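Local coordinates for protein allergen Aed a 2 (Aedes aegypti, PDB 3DXL) that binds and sequesters host mediators, biogenic amines and eicosanoids such as leukotrienes, and so modulates blood feeding by the female mosquito, at residues Asp19-Gly24 against Ala32-Trp37; Glu90-Ala95 against Lys111-Val116; Phe260-Asp265 against Gln282-Pro287. All blocks are in the same frame, centred on the assembly; numbering follows the deposited sequence.

How the interactions relate
The three contacts come one after another in sequence. Interactions 1 and 2 lie in the N-terminal PBP/GOBP region. Their centres are 22 Å apart and their nearest atoms about 6 Å apart. Interaction 1 joins the end of helix 6-20 to helix 27-34, and interaction 2 pairs helix 86-97 with helix 106-119. Interaction 3 sets a loop against helix 257-271, its centre 25 Å from that of interaction 1. Interactions 2 and 3 lie on opposite sides of the chain's centre, 41 Å apart. Lipids and amines bind independently, in separate pockets: interactions 1 and 2 belong to the lipid-binding N-terminal half, interaction 3 to the amine-binding C-terminal half.

Interaction 1: Asp19-Gly24 against Ala32-Trp37; sequences DNLEDG and AKWKEW
This contact belongs to the turn between the first two helices of the N-terminal PBP/GOBP region. The chain leaves helix 6-20, turns back, and runs through helix 27-34, where the indole of Trp34 reaches back to Asn20 and Leu21. The backbones stay apart, with 9.4 Å between the CA atoms of Leu21 and Trp34, so the ring bridges the gap. With chi1 at -59°, Trp34 CG points away from the carbonyl carbon, which swings the six-membered ring out toward Leu21. Leu21 CD2 touches Trp34 CZ3 at 3.5 Å and reaches the ring obliquely. The Leu21 and Trp34 side chains run past each other in opposite directions. At the ring edge, Asn20 O lies near the indole plane, 3.8 Å from Trp34 CH2. No hydrogen bond crosses the two segments. The ring nitrogen is used further on, since Trp34 NE1 bonds to Glu40 O. Asn20 ND2 turns to Cys16 O in its own helix. The second helix is closed by a Schellman motif, with Trp37 as its C-prime residue at positive phi: Trp37 N bonds to Trp34 O (3.0 Å) and Ile38 N to Lys33 O. Trp37 itself binds leukotriene E4. Around the contact, Trp34 stacks on Phe50 and touches Thr47 of helix 45-58, Asn20 packs on Cys49 and Cys53 of that helix, and Leu21 rests on Met30 and Leu31 of helix 27-34.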
loop_
_atom_site.group_PDB
_atom_site.type_symbol
_atom_site.label_atom_id
_atom_site.label_comp_id
_atom_site.label_asym_id
_atom_site.label_seq_id
_atom_site.Cartn_x
_atom_site.Cartn_y
_atom_site.Cartn_z
ATOM N N ASP A 19 5.064 10.035 4.126
ATOM C CA ASP A 19 5.008 11.245 3.318
ATOM C C ASP A 19 4.836 12.545 4.110
ATOM O O ASP A 19 5.067 13.629 3.568
ATOM C CB ASP A 19 3.897 11.126 2.279
ATOM C CG ASP A 19 4.255 10.189 1.143
ATOM O OD1 ASP A 19 5.445 9.829 0.993
ATOM O OD2 ASP A 19 3.333 9.825 0.397
ATOM N N ASN A 20 4.409 12.448 5.372
ATOM C CA ASN A 20 4.009 13.645 6.111
ATOM C C ASN A 20 4.704 13.900 7.434
ATOM O O ASN A 20 4.647 15.017 7.949
ATOM C CB ASN A 20 2.489 13.684 6.261
ATOM C CG ASN A 20 1.801 13.874 4.937
ATOM O OD1 ASN A 20 1.833 14.966 4.362
ATOM N ND2 ASN A 20 1.204 12.809 4.420
ATOM N N LEU A 21 5.364 12.900 8.006
ATOM C CA LEU A 21 6.124 13.146 9.225
ATOM C C LEU A 21 7.163 14.229 8.974
ATOM O O LEU A 21 7.768 14.277 7.907
ATOM C CB LEU A 21 6.842 11.876 9.680
ATOM C CG LEU A 21 6.013 10.821 10.405
ATOM C CD1 LEU A 21 6.799 9.530 10.498
ATOM C CD2 LEU A 21 5.620 11.298 11.791
ATOM N N GLU A 22 7.389 15.094 9.956
ATOM C CA GLU A 22 8.462 16.071 9.865
ATOM C C GLU A 22 9.804 15.361 9.927
ATOM O O GLU A 22 9.897 14.221 10.390
ATOM C CB GLU A 22 8.348 17.095 10.993
ATOM C CG GLU A 22 7.174 18.039 10.824
ATOM C CD GLU A 22 7.176 19.182 11.811
ATOM O OE1 GLU A 22 8.023 19.211 12.725
ATOM O OE2 GLU A 22 6.312 20.061 11.655
ATOM N N ASP A 23 10.838 16.062 9.469
ATOM C CA ASP A 23 12.186 15.523 9.380
ATOM C C ASP A 23 13.102 16.033 10.480
ATOM O O ASP A 23 14.322 15.854 10.398
ATOM C CB ASP A 23 12.805 15.894 8.028
ATOM C CG ASP A 23 12.194 15.137 6.880
ATOM O OD1 ASP A 23 12.091 13.897 6.988
ATOM O OD2 ASP A 23 11.820 15.770 5.874
ATOM N N GLY A 24 12.535 16.686 11.488
ATOM C CA GLY A 24 13.328 17.210 12.591
ATOM C C GLY A 24 13.007 16.594 13.940
ATOM O O GLY A 24 12.601 15.428 14.039
ATOM N N ALA A 32 4.714 8.666 17.381
ATOM C CA ALA A 32 4.155 7.976 18.545
ATOM C C ALA A 32 2.662 8.239 18.724
ATOM O O ALA A 32 1.918 7.346 19.130
ATOM C CB ALA A 32 4.916 8.354 19.804
ATOM N N LYS A 33 2.236 9.468 18.437
ATOM C CA LYS A 33 0.829 9.850 18.536
ATOM C C LYS A 33 0.023 9.338 17.352
ATOM O O LYS A 33 -1.010 8.681 17.529
ATOM C CB LYS A 33 0.698 11.366 18.639
ATOM C CG LYS A 33 1.138 11.921 19.984
ATOM C CD LYS A 33 0.983 13.436 20.072
ATOM C CE LYS A 33 2.190 14.168 19.496
ATOM N NZ LYS A 33 2.239 15.597 19.919
ATOM N N TRP A 34 0.479 9.634 16.138
ATOM C CA TRP A 34 -0.279 9.250 14.952
ATOM C C TRP A 34 -0.522 7.739 14.878
ATOM O O TRP A 34 -1.607 7.300 14.493
ATOM C CB TRP A 34 0.405 9.728 13.671
ATOM C CG TRP A 34 0.628 11.211 13.552
ATOM C CD1 TRP A 34 0.224 12.201 14.418
ATOM C CD2 TRP A 34 1.321 11.872 12.485
ATOM N NE1 TRP A 34 0.630 13.428 13.945
ATOM C CE2 TRP A 34 1.303 13.256 12.761
ATOM C CE3 TRP A 34 1.941 11.426 11.309
ATOM C CZ2 TRP A 34 1.896 14.198 11.911
ATOM C CZ3 TRP A 34 2.532 12.361 10.466
ATOM C CH2 TRP A 34 2.502 13.730 10.769
ATOM N N LYS A 35 0.481 6.952 15.263
ATOM C CA LYS A 35 0.354 5.483 15.279
ATOM C C LYS A 35 -0.822 5.018 16.115
ATOM O O LYS A 35 -1.441 3.998 15.798
ATOM C CB LYS A 35 1.612 4.815 15.833
ATOM C CG LYS A 35 2.794 4.811 14.911
ATOM C CD LYS A 35 3.853 3.829 15.399
ATOM C CE LYS A 35 3.911 3.727 16.920
ATOM N NZ LYS A 35 4.918 2.717 17.349
ATOM N N GLU A 36 -1.099 5.762 17.184
ATOM C CA GLU A 36 -2.133 5.415 18.153
ATOM C C GLU A 36 -3.463 6.113 17.867
ATOM O O GLU A 36 -4.341 6.175 18.738
ATOM C CB GLU A 36 -1.651 5.740 19.573
ATOM C CG GLU A 36 -0.344 5.039 19.988
ATOM C CD GLU A 36 -0.387 3.522 19.844
ATOM O OE1 GLU A 36 -1.387 2.904 20.267
ATOM O OE2 GLU A 36 0.590 2.943 19.319
ATOM N N TRP A 37 -3.610 6.630 16.647
ATOM C CA TRP A 37 -4.832 7.323 16.228
ATOM C C TRP A 37 -5.052 8.644 16.989
ATOM O O TRP A 37 -6.180 9.112 17.147
ATOM C CB TRP A 37 -6.046 6.384 16.323
ATOM C CG TRP A 37 -6.091 5.346 15.229
ATOM C CD1 TRP A 37 -5.156 4.369 14.966
ATOM C CD2 TRP A 37 -7.121 5.183 14.257
ATOM N NE1 TRP A 37 -5.555 3.621 13.887
ATOM C CE2 TRP A 37 -6.755 4.097 13.429
ATOM C CE3 TRP A 37 -8.323 5.855 13.998
ATOM C CZ2 TRP A 37 -7.556 3.663 12.368
ATOM C CZ3 TRP A 37 -9.115 5.430 12.946
ATOM C CH2 TRP A 37 -8.724 4.347 12.134
#

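Interaction 2: Glu90-Ala95 against Lys111-Val116; sequences EAYANA and KAYDPV
Tyr92 and Tyr113 meet through their hydroxyls between two nearly antiparallel helices of the N-terminal PBP/GOBP region. The axes of segments 90-95 and 111-116 come within 11.1 Å at 161°, wide enough for side chains to fill the space. From CB, Tyr92 sets out with CG anti to the backbone N (chi1 172°), which carries the ring toward the other helix. Tyr92 CD1 meets Val116 CG1 at 3.9 Å. Tyr92 CE1 lies 3.8 Å from Val116 CG1, which sits in the ring plane. Tyr92 CE1 and Tyr92 CZ both lie 3.5 Å from Tyr113 OH. At the tip, Tyr92 OH hydrogen-bonds to Tyr113 OH at 2.8 Å. Either hydroxyl could donate. The two tyrosines cross at about a right angle, and Tyr92 OH sits at the edge of the Tyr113 ring, in its plane. Tyr92 OH also bonds to a bound glycerol, probably from crystallisation. Val116 CB lies 4.0 Å above one face of the Tyr113 ring, toward its rim. Helix 71-79 contributes Ile73 beside Tyr92. The other branch of Val116 points to the next turn of the facing helix, where Val116 CG2 stands 4.2 Å from Ala95 CB.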
loop_
_atom_site.group_PDB
_atom_site.type_symbol
_atom_site.label_atom_id
_atom_site.label_comp_id
_atom_site.label_asym_id
_atom_site.label_seq_id
_atom_site.Cartn_x
_atom_site.Cartn_y
_atom_site.Cartn_z
ATOM N N GLU A 90 -23.611 3.555 12.122
ATOM C CA GLU A 90 -24.552 4.502 11.536
ATOM C C GLU A 90 -24.351 5.931 12.054
ATOM O O GLU A 90 -24.409 6.882 11.270
ATOM C CB GLU A 90 -26.002 4.018 11.702
ATOM C CG GLU A 90 -26.306 2.852 10.754
ATOM C CD GLU A 90 -27.634 2.156 10.984
ATOM O OE1 GLU A 90 -28.262 2.344 12.049
ATOM O OE2 GLU A 90 -28.030 1.388 10.080
ATOM N N ALA A 91 -24.076 6.074 13.353
ATOM C CA ALA A 91 -23.812 7.395 13.940
ATOM C C ALA A 91 -22.558 8.028 13.316
ATOM O O ALA A 91 -22.543 9.219 13.017
ATOM C CB ALA A 91 -23.678 7.299 15.454
ATOM N N TYR A 92 -21.528 7.211 13.085
ATOM C CA TYR A 92 -20.284 7.664 12.473
ATOM C C TYR A 92 -20.526 8.057 11.016
ATOM O O TYR A 92 -20.123 9.142 10.576
ATOM C CB TYR A 92 -19.229 6.559 12.619
ATOM C CG TYR A 92 -17.911 6.743 11.889
ATOM C CD1 TYR A 92 -17.306 7.990 11.774
ATOM C CD2 TYR A 92 -17.254 5.638 11.343
ATOM C CE1 TYR A 92 -16.087 8.133 11.116
ATOM C CE2 TYR A 92 -16.037 5.773 10.683
ATOM C CZ TYR A 92 -15.462 7.014 10.572
ATOM O OH TYR A 92 -14.249 7.130 9.920
ATOM N N ALA A 93 -21.210 7.197 10.269
ATOM C CA ALA A 93 -21.524 7.504 8.878
ATOM C C ALA A 93 -22.358 8.785 8.766
ATOM O O ALA A 93 -22.103 9.630 7.905
ATOM C CB ALA A 93 -22.243 6.341 8.221
ATOM N N ASN A 94 -23.353 8.922 9.644
ATOM C CA ASN A 94 -24.177 10.130 9.697
ATOM C C ASN A 94 -23.360 11.397 9.938
ATOM O O ASN A 94 -23.573 12.405 9.268
ATOM C CB ASN A 94 -25.282 9.994 10.754
ATOM C CG ASN A 94 -26.388 9.057 10.323
ATOM O OD1 ASN A 94 -26.531 8.743 9.140
ATOM N ND2 ASN A 94 -27.185 8.603 11.287
ATOM N N ALA A 95 -22.428 11.342 10.890
ATOM C CA ALA A 95 -21.555 12.486 11.171
ATOM C C ALA A 95 -20.720 12.879 9.945
ATOM O O ALA A 95 -20.555 14.061 9.647
ATOM C CB ALA A 95 -20.671 12.206 12.373
ATOM N N LYS A 111 -9.446 20.102 9.662
ATOM C CA LYS A 111 -10.266 20.819 10.632
ATOM C C LYS A 111 -11.708 20.301 10.622
ATOM O O LYS A 111 -12.315 20.139 11.677
ATOM C CB LYS A 111 -10.202 22.322 10.355
ATOM C CG LYS A 111 -11.051 23.179 11.284
ATOM C CD LYS A 111 -10.830 24.662 11.014
ATOM C CE LYS A 111 -11.822 25.533 11.787
ATOM N NZ LYS A 111 -13.217 25.392 11.278
ATOM N N ALA A 112 -12.237 20.027 9.432
ATOM C CA ALA A 112 -13.611 19.539 9.292
ATOM C C ALA A 112 -13.794 18.147 9.883
ATOM O O ALA A 112 -14.796 17.875 10.552
ATOM C CB ALA A 112 -14.037 19.547 7.839
ATOM N N TYR A 113 -12.826 17.267 9.636
ATOM C CA TYR A 113 -12.931 15.891 10.089
ATOM C C TYR A 113 -12.568 15.676 11.561
ATOM O O TYR A 113 -13.065 14.745 12.180
ATOM C CB TYR A 113 -12.108 14.945 9.184
ATOM C CG TYR A 113 -12.319 13.487 9.527
ATOM C CD1 TYR A 113 -13.460 12.804 9.095
ATOM C CD2 TYR A 113 -11.392 12.793 10.301
ATOM C CE1 TYR A 113 -13.671 11.477 9.426
ATOM C CE2 TYR A 113 -11.597 11.467 10.641
ATOM C CZ TYR A 113 -12.740 10.811 10.198
ATOM O OH TYR A 113 -12.944 9.497 10.546
ATOM N N ASP A 114 -11.700 16.516 12.123
ATOM C CA ASP A 114 -11.188 16.280 13.478
ATOM C C ASP A 114 -12.306 16.037 14.531
ATOM O O ASP A 114 -12.191 15.124 15.335
ATOM C CB ASP A 114 -10.229 17.404 13.897
ATOM C CG ASP A 114 -9.485 17.108 15.181
ATOM O OD1 ASP A 114 -8.959 15.992 15.361
ATOM O OD2 ASP A 114 -9.401 18.028 16.015
ATOM N N PRO A 115 -13.390 16.845 14.532
ATOM C CA PRO A 115 -14.463 16.555 15.508
ATOM C C PRO A 115 -15.078 15.161 15.349
ATOM O O PRO A 115 -15.443 14.524 16.349
ATOM C CB PRO A 115 -15.515 17.634 15.209
ATOM C CG PRO A 115 -14.724 18.754 14.610
ATOM C CD PRO A 115 -13.704 18.041 13.734
ATOM N N VAL A 116 -15.171 14.689 14.105
ATOM C CA VAL A 116 -15.697 13.363 13.819
ATOM C C VAL A 116 -14.718 12.296 14.292
ATOM O O VAL A 116 -15.112 11.317 14.911
ATOM C CB VAL A 116 -16.009 13.177 12.313
ATOM C CG1 VAL A 116 -16.485 11.755 12.023
ATOM C CG2 VAL A 116 -17.044 14.203 11.849
#

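Interaction 3: Phe260-Asp265 against Gln282-Pro287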
loop_
_atom_site.group_PDB
_atom_site.type_symbol
_atom_site.label_atom_id
_atom_site.label_comp_id
_atom_site.label_asym_id
_atom_site.label_seq_id
_atom_site.Cartn_x
_atom_site.Cartn_y
_atom_site.Cartn_z
ATOM N N PHE A 260 15.204 -0.471 -13.165
ATOM C CA PHE A 260 13.995 -1.142 -12.679
ATOM C C PHE A 260 14.302 -2.239 -11.669
ATOM O O PHE A 260 13.678 -2.303 -10.603
ATOM C CB PHE A 260 13.131 -1.704 -13.816
ATOM C CG PHE A 260 12.017 -2.581 -13.327
ATOM C CD1 PHE A 260 10.881 -2.021 -12.750
ATOM C CD2 PHE A 260 12.123 -3.961 -13.390
ATOM C CE1 PHE A 260 9.862 -2.829 -12.260
ATOM C CE2 PHE A 260 11.113 -4.769 -12.906
ATOM C CZ PHE A 260 9.981 -4.201 -12.347
ATOM N N LYS A 261 15.229 -3.128 -12.009
ATOM C CA LYS A 261 15.584 -4.216 -11.102
ATOM C C LYS A 261 16.105 -3.662 -9.778
ATOM O O LYS A 261 15.753 -4.158 -8.719
ATOM C CB LYS A 261 16.592 -5.160 -11.751
ATOM C CG LYS A 261 16.015 -5.928 -12.935
ATOM C CD LYS A 261 17.093 -6.695 -13.685
ATOM C CE LYS A 261 16.502 -7.402 -14.882
ATOM N NZ LYS A 261 17.529 -8.204 -15.616
ATOM N N GLU A 262 16.912 -2.608 -9.842
ATOM C CA GLU A 262 17.415 -1.973 -8.636
ATOM C C GLU A 262 16.281 -1.394 -7.775
ATOM O O GLU A 262 16.229 -1.613 -6.559
ATOM C CB GLU A 262 18.453 -0.909 -8.982
ATOM C CG GLU A 262 19.172 -0.401 -7.765
ATOM C CD GLU A 262 20.342 0.528 -8.049
ATOM O OE1 GLU A 262 20.739 0.714 -9.226
ATOM O OE2 GLU A 262 20.876 1.061 -7.063
ATOM N N ALA A 263 15.361 -0.686 -8.418
ATOM C CA ALA A 263 14.225 -0.087 -7.729
ATOM C C ALA A 263 13.306 -1.153 -7.121
ATOM O O ALA A 263 12.829 -1.017 -5.989
ATOM C CB ALA A 263 13.460 0.786 -8.686
ATOM N N PHE A 264 13.051 -2.203 -7.893
ATOM C CA PHE A 264 12.139 -3.290 -7.515
ATOM C C PHE A 264 12.748 -4.085 -6.362
ATOM O O PHE A 264 12.054 -4.444 -5.414
ATOM C CB PHE A 264 11.938 -4.181 -8.743
ATOM C CG PHE A 264 10.622 -4.926 -8.819
ATOM C CD1 PHE A 264 9.414 -4.244 -8.887
ATOM C CD2 PHE A 264 10.604 -6.317 -8.951
ATOM C CE1 PHE A 264 8.221 -4.940 -9.043
ATOM C CE2 PHE A 264 9.403 -7.012 -9.103
ATOM C CZ PHE A 264 8.214 -6.307 -9.146
ATOM N N ASP A 265 14.053 -4.339 -6.432
ATOM C CA ASP A 265 14.749 -5.014 -5.339
ATOM C C ASP A 265 14.620 -4.225 -4.039
ATOM O O ASP A 265 14.348 -4.785 -2.974
ATOM C CB ASP A 265 16.246 -5.198 -5.636
ATOM C CG ASP A 265 16.540 -6.328 -6.612
ATOM O OD1 ASP A 265 15.636 -7.092 -7.007
ATOM O OD2 ASP A 265 17.723 -6.426 -6.985
ATOM N N GLN A 282 15.592 6.278 5.985
ATOM C CA GLN A 282 16.796 5.453 5.861
ATOM C C GLN A 282 17.528 5.764 4.564
ATOM O O GLN A 282 16.905 5.958 3.521
ATOM C CB GLN A 282 16.455 3.960 5.937
ATOM C CG GLN A 282 15.898 3.500 7.284
ATOM C CD GLN A 282 16.048 2.000 7.514
ATOM O OE1 GLN A 282 17.131 1.435 7.333
ATOM N NE2 GLN A 282 14.964 1.351 7.930
ATOM N N ALA A 283 18.856 5.822 4.642
ATOM C CA ALA A 283 19.685 6.048 3.464
ATOM C C ALA A 283 19.770 4.770 2.639
ATOM O O ALA A 283 19.990 3.679 3.183
ATOM C CB ALA A 283 21.078 6.520 3.866
ATOM N N TYR A 284 19.575 4.904 1.332
ATOM C CA TYR A 284 19.717 3.776 0.415
ATOM C C TYR A 284 21.170 3.559 0.023
ATOM O O TYR A 284 21.846 4.492 -0.394
ATOM C CB TYR A 284 18.882 3.984 -0.857
ATOM C CG TYR A 284 19.175 2.950 -1.933
ATOM C CD1 TYR A 284 18.781 1.627 -1.771
ATOM C CD2 TYR A 284 19.876 3.292 -3.094
ATOM C CE1 TYR A 284 19.053 0.669 -2.738
ATOM C CE2 TYR A 284 20.158 2.336 -4.071
ATOM C CZ TYR A 284 19.744 1.033 -3.885
ATOM O OH TYR A 284 20.004 0.083 -4.839
ATOM N N SER A 285 21.638 2.322 0.149
ATOM C CA SER A 285 22.889 1.938 -0.488
ATOM C C SER A 285 22.728 0.659 -1.288
ATOM O O SER A 285 22.222 -0.350 -0.779
ATOM C CB SER A 285 24.040 1.843 0.511
ATOM O OG SER A 285 24.810 3.035 0.469
ATOM N N LYS A 286 23.152 0.729 -2.547
ATOM C CA LYS A 286 23.087 -0.394 -3.470
ATOM C C LYS A 286 23.780 -1.606 -2.856
ATOM O O LYS A 286 24.962 -1.531 -2.509
ATOM C CB LYS A 286 23.736 -0.016 -4.805
ATOM C CG LYS A 286 23.416 -0.955 -5.958
ATOM C CD LYS A 286 24.112 -0.513 -7.238
ATOM C CE LYS A 286 23.778 -1.425 -8.411
ATOM N NZ LYS A 286 24.335 -2.800 -8.247
ATOM N N PRO A 287 23.038 -2.718 -2.692
ATOM C CA PRO A 287 23.624 -3.932 -2.133
ATOM C C PRO A 287 24.759 -4.439 -3.014
ATOM O O PRO A 287 24.726 -4.252 -4.237
ATOM C CB PRO A 287 22.461 -4.929 -2.149
ATOM C CG PRO A 287 21.232 -4.089 -2.206
ATOM C CD PRO A 287 21.611 -2.899 -3.019
HETATM O O HOH W 1 18.391 -2.176 -4.867
#
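An irregular, extended segment, 282-287, passes beside one turn of helix 257-271. The closest CA atoms are those of Glu262 and Lys286, 7.8 Å apart. The gap is crossed by side chains and a water, with no direct backbone bond. Glu262 points its CG directly away from its own amide N (chi1 -170°) and runs straight on, which brings the carboxylate out to Tyr284. Tyr284 OH donates to Glu262 OE2 at 2.6 Å, a short bond. The bond uses the anti lone pair of OE2, the one turned away from OE1. OE2 lies in the plane of the Tyr284 ring, at its edge, while the carboxylate itself is tilted 42° from the ring. A water donates to Tyr284 OH at 2.8 Å and to Glu262 O at 2.8 Å, so the phenol oxygen is tied to both the side chain and the backbone of Glu262. The aliphatic chain of Lys286 crosses Glu262 at about a right angle. Lys286 CG lies 3.4 Å from Glu262 OE2. Lys286 NZ stays 5.1 Å from Glu262 OE1, too far for a salt bridge, though its positive charge may still favour the ionised form of Glu262. Asp265, one turn along the helix, binds noradrenaline. Tyr284 meets the ring of Tyr266 of helix 257-271 and touches Val218 just after helix 208-217, while Phe260 packs into helix 243-253 through Tyr248, Leu251 and Val252.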